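Side-chain contacts in CT263 (Chlamydia trachomatis, PDB 4QAS), which probably hydrolyses a nucleoside of the futalosine pathway of menaquinone synthesis, as a nucleosidase related to methylthioadenosine nucleosidases (MTAN): residues L25-L30 against Y36-E41; P128-F133 against E171-L176. The protein carries 1 engineered substitution. All coordinates share one frame; numbering follows the deposited sequence.

Interaction 1 (L25-L30 against Y36-E41); sequences LFPFSL and YTYHTE
Tyr38 packs against Phe26, Pro27 and Phe28: its CB meets Phe28, while CD2 and CE2 of its ring adjoin Phe26 and CD1 and CE1 adjoin Pro27. The CB sits 3.6 Å from CD1 of the Phe28 ring, whose edge also approaches the carbonyl carbon of Thr37. A chi1 of 171° swings the Tyr38 ring toward the Phe26 side chain, and CB of Phe26 lies over one face, 3.8 Å above the plane and offset toward the rim, near CG and CD2. On the other side CD1 lies 3.8 Å from Pro27 O. Further out the two sides of the ring have different neighbours: CE2 comes to 3.5 Å from CD1 of Phe26, while CE1 meets CG of Pro27 at 3.6 Å. Beyond them, CZ is 4.0 Å from Pro27 CD. The Phe26 and Tyr38 planes lie 28° apart but are slid so far that they hardly overlap.

These contacts grow out of a short beta hairpin at the border of the mixed sheet, strand 36-40 continuing into pairing with strand 43-49. Ser29 and Thr37 form its antiparallel hydrogen-bonded pair, with Ser29 N to Thr37 O at 3.0 Å and Thr37 N to Ser29 O at 2.9 Å. One water donates to Pro27 O and Thr37 O and accepts from Ser29 OG, tying the inverse gamma turn centred on Pro27 to the strand. Gln185 of the second subunit packs on Phe26, Pro27 and Tyr38.

Interaction 2 (P128-F133 against E171-L176); sequences PYRDGF and EGQDFL
Arg130 and Gln173 make the direct contact between the loop 128-133 and helix 173-178, and they do so by van der Waals packing. The CG of Gln173 lies over one face of the guanidinium, 3.4 Å from NE of Arg130. The arginine chain, extended from CG to NE, crosses the glutamine at a slant, and the bend of the glutamine at chi2 (-58°) brings its NE2 to 3.6 Å from the arginine CG. The guanidinium and amide planes are inclined by 30°, and no hydrogen bond joins them. Arg130 is poorly ordered, which makes its exact placement less certain.

Polar links across the gap are carried by water. One molecule donates to Tyr129 O at 2.7 Å and accepts from Gln173 NE2 at 2.9 Å, bridging a backbone carbonyl and an amide that are themselves too far apart to bond. A second donates to Gln173 OE1 at 2.6 Å and accepts from Arg130 NH2 at 3.0 Å. Gln173 NE2 also donates to Thr169 O; together with the two waters, this bond sets which way round the amide lies.

Backbone bonding of Gly132 with Thr168 ties the loop to the segment following strand 158-167. Gln173 also touches the engineered Asn166 near the end of that strand, a hydrated surface contact consistent with the rim of the nucleoside pocket in the MTAN-like nucleosidase fold.

Overall arrangement
Along the chain, the residues of interaction 1 precede those of interaction 2, and the two contacts lie on opposite sides of its centre, about 34 Å apart between centres and about 19 Å between nearest atoms. The mixed sheet spans the distance: strand 36-40 pairs with 43-49, which continues through 7-13 and 71-80 to strand 158-167, against which helix 173-178 packs through Gln173 and Leu176. A second connection is helical, since helix 173-178 is followed by helix 180-197, whose Phe192 and Tyr195 pack on Phe26. Residues 25-30 and 36-41 meet the second subunit, whereas no other chain of the assembly reaches residues 128-133 and 171-176, so the dimer interface and the loop-helix surface are kept apart.

Interaction 1 (L25-L30 against Y36-E41)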
loop_
_atom_site.group_PDB
_atom_site.type_symbol
_atom_site.label_atom_id
_atom_site.label_comp_id
_atom_site.label_asym_id
_atom_site.label_seq_id
_atom_site.Cartn_x
_atom_site.Cartn_y
_atom_site.Cartn_z
ATOM N N LEU A 25 -5.068 -3.455 -0.043
ATOM C CA LEU A 25 -4.187 -2.647 0.808
ATOM C C LEU A 25 -4.721 -2.441 2.206
ATOM O O LEU A 25 -3.939 -2.225 3.126
ATOM C CB LEU A 25 -4.056 -1.251 0.244
ATOM C CG LEU A 25 -3.279 -1.013 -1.000
ATOM C CD1 LEU A 25 -3.254 0.534 -1.191
ATOM C CD2 LEU A 25 -1.893 -1.579 -0.879
ATOM N N PHE A 26 -6.049 -2.421 2.380
ATOM C CA PHE A 26 -6.694 -2.165 3.654
ATOM C C PHE A 26 -7.703 -3.267 3.919
ATOM O O PHE A 26 -8.238 -3.853 2.962
ATOM C CB PHE A 26 -7.423 -0.806 3.648
ATOM C CG PHE A 26 -6.549 0.340 3.307
ATOM C CD1 PHE A 26 -5.728 0.909 4.269
ATOM C CD2 PHE A 26 -6.543 0.849 2.049
ATOM C CE1 PHE A 26 -4.911 1.969 3.947
ATOM C CE2 PHE A 26 -5.741 1.903 1.723
ATOM C CZ PHE A 26 -4.921 2.469 2.692
ATOM N N PRO A 27 -8.004 -3.533 5.154
ATOM C CA PRO A 27 -8.994 -4.585 5.485
ATOM C C PRO A 27 -10.420 -4.054 5.348
ATOM O O PRO A 27 -11.155 -3.876 6.316
ATOM C CB PRO A 27 -8.613 -4.971 6.923
ATOM C CG PRO A 27 -8.023 -3.738 7.486
ATOM C CD PRO A 27 -7.292 -3.080 6.368
ATOM N N PHE A 28 -10.809 -3.782 4.105
ATOM C CA PHE A 28 -12.155 -3.305 3.809
ATOM C C PHE A 28 -13.193 -4.354 4.172
ATOM O O PHE A 28 -12.929 -5.561 4.171
ATOM C CB PHE A 28 -12.289 -3.049 2.312
ATOM C CG PHE A 28 -11.568 -1.822 1.816
ATOM C CD1 PHE A 28 -12.115 -0.569 1.971
ATOM C CD2 PHE A 28 -10.360 -1.925 1.166
ATOM C CE1 PHE A 28 -11.470 0.549 1.516
ATOM C CE2 PHE A 28 -9.713 -0.801 0.693
ATOM C CZ PHE A 28 -10.273 0.430 0.862
ATOM N N SER A 29 -14.395 -3.882 4.454
ATOM C CA SER A 29 -15.560 -4.736 4.609
ATOM C C SER A 29 -16.642 -4.243 3.660
ATOM O O SER A 29 -16.637 -3.083 3.243
ATOM C CB SER A 29 -16.068 -4.714 6.049
ATOM O OG SER A 29 -16.407 -3.401 6.447
ATOM N N LEU A 30 -17.515 -5.160 3.261
ATOM C CA LEU A 30 -18.705 -4.809 2.498
ATOM C C LEU A 30 -19.774 -4.380 3.485
ATOM O O LEU A 30 -20.090 -5.125 4.410
ATOM C CB LEU A 30 -19.186 -6.027 1.714
ATOM C CG LEU A 30 -20.325 -5.761 0.732
ATOM C CD1 LEU A 30 -19.834 -4.875 -0.402
ATOM C CD2 LEU A 30 -20.897 -7.063 0.195
ATOM N N TYR A 36 -17.647 -1.075 -0.454
ATOM C CA TYR A 36 -16.555 -1.343 0.478
ATOM C C TYR A 36 -16.221 -0.136 1.331
ATOM O O TYR A 36 -16.205 0.998 0.854
ATOM C CB TYR A 36 -15.276 -1.709 -0.251
ATOM C CG TYR A 36 -15.410 -2.790 -1.253
ATOM C CD1 TYR A 36 -15.291 -4.102 -0.879
ATOM C CD2 TYR A 36 -15.605 -2.498 -2.598
ATOM C CE1 TYR A 36 -15.389 -5.117 -1.808
ATOM C CE2 TYR A 36 -15.704 -3.500 -3.533
ATOM C CZ TYR A 36 -15.595 -4.808 -3.129
ATOM O OH TYR A 36 -15.693 -5.806 -4.071
ATOM N N THR A 37 -15.910 -0.395 2.600
ATOM C CA THR A 37 -15.630 0.680 3.539
ATOM C C THR A 37 -14.546 0.244 4.512
ATOM O O THR A 37 -14.444 -0.934 4.872
ATOM C CB THR A 37 -16.907 1.055 4.294
ATOM O OG1 THR A 37 -16.681 2.250 5.056
ATOM C CG2 THR A 37 -17.368 -0.081 5.220
ATOM N N TYR A 38 -13.775 1.233 4.964
ATOM C CA TYR A 38 -12.727 1.033 5.954
ATOM C C TYR A 38 -12.563 2.356 6.673
ATOM O O TYR A 38 -12.694 3.411 6.054
ATOM C CB TYR A 38 -11.416 0.683 5.242
ATOM C CG TYR A 38 -10.206 0.673 6.146
ATOM C CD1 TYR A 38 -10.081 -0.288 7.126
ATOM C CD2 TYR A 38 -9.187 1.601 5.998
ATOM C CE1 TYR A 38 -8.973 -0.332 7.973
ATOM C CE2 TYR A 38 -8.065 1.557 6.838
ATOM C CZ TYR A 38 -7.980 0.598 7.806
ATOM O OH TYR A 38 -6.866 0.566 8.626
ATOM N N HIS A 39 -12.294 2.319 7.966
ATOM C CA HIS A 39 -12.011 3.550 8.689
ATOM C C HIS A 39 -10.920 3.304 9.718
ATOM O O HIS A 39 -10.796 2.213 10.274
ATOM C CB HIS A 39 -13.260 4.121 9.355
ATOM C CG HIS A 39 -13.771 3.280 10.479
ATOM N ND1 HIS A 39 -13.432 3.512 11.795
ATOM C CD2 HIS A 39 -14.576 2.193 10.483
ATOM C CE1 HIS A 39 -14.016 2.608 12.562
ATOM N NE2 HIS A 39 -14.715 1.795 11.791
ATOM N N THR A 40 -10.087 4.321 9.910
ATOM C CA THR A 40 -9.106 4.306 10.981
ATOM C C THR A 40 -8.775 5.749 11.293
ATOM O O THR A 40 -8.739 6.594 10.394
ATOM C CB THR A 40 -7.821 3.576 10.584
ATOM O OG1 THR A 40 -7.031 3.321 11.751
ATOM C CG2 THR A 40 -7.029 4.419 9.624
ATOM N N GLU A 41 -8.507 6.014 12.566
ATOM C CA GLU A 41 -8.120 7.348 13.007
ATOM C C GLU A 41 -9.210 8.308 12.528
ATOM O O GLU A 41 -10.395 8.071 12.801
ATOM C CB GLU A 41 -6.705 7.646 12.519
ATOM C CG GLU A 41 -5.681 6.526 12.728
ATOM C CD GLU A 41 -5.116 6.483 14.134
ATOM O OE1 GLU A 41 -5.705 7.107 15.041
ATOM O OE2 GLU A 41 -4.071 5.824 14.326
HETATM O O HOH W 1 -13.845 -2.250 7.289
#

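Interaction 2 (P128-F133 against E171-L176)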
loop_
_atom_site.group_PDB
_atom_site.type_symbol
_atom_site.label_atom_id
_atom_site.label_comp_id
_atom_site.label_asym_id
_atom_site.label_seq_id
_atom_site.Cartn_x
_atom_site.Cartn_y
_atom_site.Cartn_z
ATOM N N PRO A 128 -13.687 2.176 -26.554
ATOM C CA PRO A 128 -12.233 2.286 -26.408
ATOM C C PRO A 128 -11.575 2.580 -27.744
ATOM O O PRO A 128 -11.971 2.048 -28.789
ATOM C CB PRO A 128 -11.814 0.913 -25.867
ATOM C CG PRO A 128 -13.085 0.220 -25.491
ATOM C CD PRO A 128 -14.142 0.792 -26.365
ATOM N N TYR A 129 -10.589 3.470 -27.695
ATOM C CA TYR A 129 -9.820 3.839 -28.870
ATOM C C TYR A 129 -8.892 2.696 -29.242
ATOM O O TYR A 129 -7.997 2.332 -28.474
ATOM C CB TYR A 129 -8.996 5.095 -28.583
ATOM C CG TYR A 129 -9.603 6.374 -29.092
ATOM C CD1 TYR A 129 -9.529 6.714 -30.425
ATOM C CD2 TYR A 129 -10.233 7.253 -28.237
ATOM C CE1 TYR A 129 -10.077 7.886 -30.900
ATOM C CE2 TYR A 129 -10.783 8.424 -28.691
ATOM C CZ TYR A 129 -10.704 8.740 -30.024
ATOM O OH TYR A 129 -11.259 9.918 -30.468
ATOM N N ARG A 130 -9.118 2.135 -30.418
ATOM C CA ARG A 130 -8.147 1.298 -31.103
ATOM C C ARG A 130 -7.727 1.955 -32.410
ATOM O O ARG A 130 -7.236 1.287 -33.315
ATOM C CB ARG A 130 -8.726 -0.098 -31.322
ATOM C CG ARG A 130 -9.080 -0.805 -30.030
ATOM C CD ARG A 130 -9.605 -2.202 -30.275
ATOM N NE ARG A 130 -9.912 -2.889 -29.024
ATOM C CZ ARG A 130 -10.424 -4.113 -28.947
ATOM N NH1 ARG A 130 -10.696 -4.794 -30.053
ATOM N NH2 ARG A 130 -10.667 -4.658 -27.761
ATOM N N ASP A 131 -7.884 3.278 -32.488
ATOM C CA ASP A 131 -7.743 4.061 -33.711
ATOM C C ASP A 131 -6.300 4.332 -34.086
ATOM O O ASP A 131 -6.057 5.003 -35.094
ATOM C CB ASP A 131 -8.396 5.421 -33.494
ATOM C CG ASP A 131 -9.615 5.636 -34.348
ATOM O OD1 ASP A 131 -10.503 4.761 -34.344
ATOM O OD2 ASP A 131 -9.689 6.688 -35.016
ATOM N N GLY A 132 -5.349 3.856 -33.305
ATOM C CA GLY A 132 -3.988 4.298 -33.452
ATOM C C GLY A 132 -3.693 5.534 -32.628
ATOM O O GLY A 132 -4.347 5.860 -31.631
ATOM N N PHE A 133 -2.651 6.222 -33.058
ATOM C CA PHE A 133 -2.056 7.308 -32.308
ATOM C C PHE A 133 -2.560 8.624 -32.870
ATOM O O PHE A 133 -2.790 8.745 -34.075
ATOM C CB PHE A 133 -0.536 7.213 -32.415
ATOM C CG PHE A 133 0.029 5.962 -31.792
ATOM C CD1 PHE A 133 0.152 4.796 -32.515
ATOM C CD2 PHE A 133 0.402 5.951 -30.466
ATOM C CE1 PHE A 133 0.662 3.653 -31.939
ATOM C CE2 PHE A 133 0.934 4.799 -29.888
ATOM C CZ PHE A 133 1.053 3.659 -30.628
ATOM N N GLU A 171 -3.196 -4.233 -31.937
ATOM C CA GLU A 171 -2.111 -5.047 -31.391
ATOM C C GLU A 171 -1.788 -4.663 -29.959
ATOM O O GLU A 171 -1.256 -5.481 -29.202
ATOM C CB GLU A 171 -0.849 -4.882 -32.236
ATOM N N GLY A 172 -2.060 -3.424 -29.577
ATOM C CA GLY A 172 -1.773 -2.960 -28.242
ATOM C C GLY A 172 -2.712 -3.476 -27.178
ATOM O O GLY A 172 -2.413 -3.351 -25.993
ATOM N N GLN A 173 -3.841 -4.081 -27.552
ATOM C CA GLN A 173 -4.805 -4.473 -26.527
ATOM C C GLN A 173 -4.307 -5.643 -25.680
ATOM O O GLN A 173 -4.699 -5.766 -24.517
ATOM C CB GLN A 173 -6.150 -4.836 -27.160
ATOM C CG GLN A 173 -6.813 -3.706 -27.937
ATOM C CD GLN A 173 -7.051 -2.468 -27.092
ATOM O OE1 GLN A 173 -7.661 -2.530 -26.014
ATOM N NE2 GLN A 173 -6.546 -1.329 -27.563
ATOM N N ASP A 174 -3.453 -6.503 -26.222
ATOM C CA ASP A 174 -3.014 -7.673 -25.470
ATOM C C ASP A 174 -2.269 -7.278 -24.206
ATOM O O ASP A 174 -2.379 -7.958 -23.176
ATOM C CB ASP A 174 -2.114 -8.547 -26.342
ATOM C CG ASP A 174 -2.899 -9.465 -27.260
ATOM O OD1 ASP A 174 -3.998 -9.906 -26.865
ATOM O OD2 ASP A 174 -2.419 -9.742 -28.381
ATOM N N PHE A 175 -1.525 -6.177 -24.248
ATOM C CA PHE A 175 -0.795 -5.756 -23.060
ATOM C C PHE A 175 -1.747 -5.436 -21.912
ATOM O O PHE A 175 -1.497 -5.808 -20.756
ATOM C CB PHE A 175 0.092 -4.552 -23.360
ATOM C CG PHE A 175 1.056 -4.244 -22.264
ATOM C CD1 PHE A 175 2.293 -4.862 -22.226
ATOM C CD2 PHE A 175 0.726 -3.362 -21.257
ATOM C CE1 PHE A 175 3.187 -4.581 -21.206
ATOM C CE2 PHE A 175 1.604 -3.106 -20.232
ATOM C CZ PHE A 175 2.838 -3.701 -20.211
ATOM N N LEU A 176 -2.853 -4.749 -22.207
ATOM C CA LEU A 176 -3.881 -4.499 -21.201
ATOM C C LEU A 176 -4.439 -5.806 -20.665
ATOM O O LEU A 176 -4.542 -6.000 -19.451
ATOM C CB LEU A 176 -4.991 -3.654 -21.835
ATOM C CG LEU A 176 -6.288 -3.499 -21.026
ATOM C CD1 LEU A 176 -6.060 -2.858 -19.663
ATOM C CD2 LEU A 176 -7.289 -2.691 -21.836
HETATM O O HOH W 2 -7.181 1.168 -26.205
HETATM O O HOH W 3 -9.148 -4.407 -25.136
#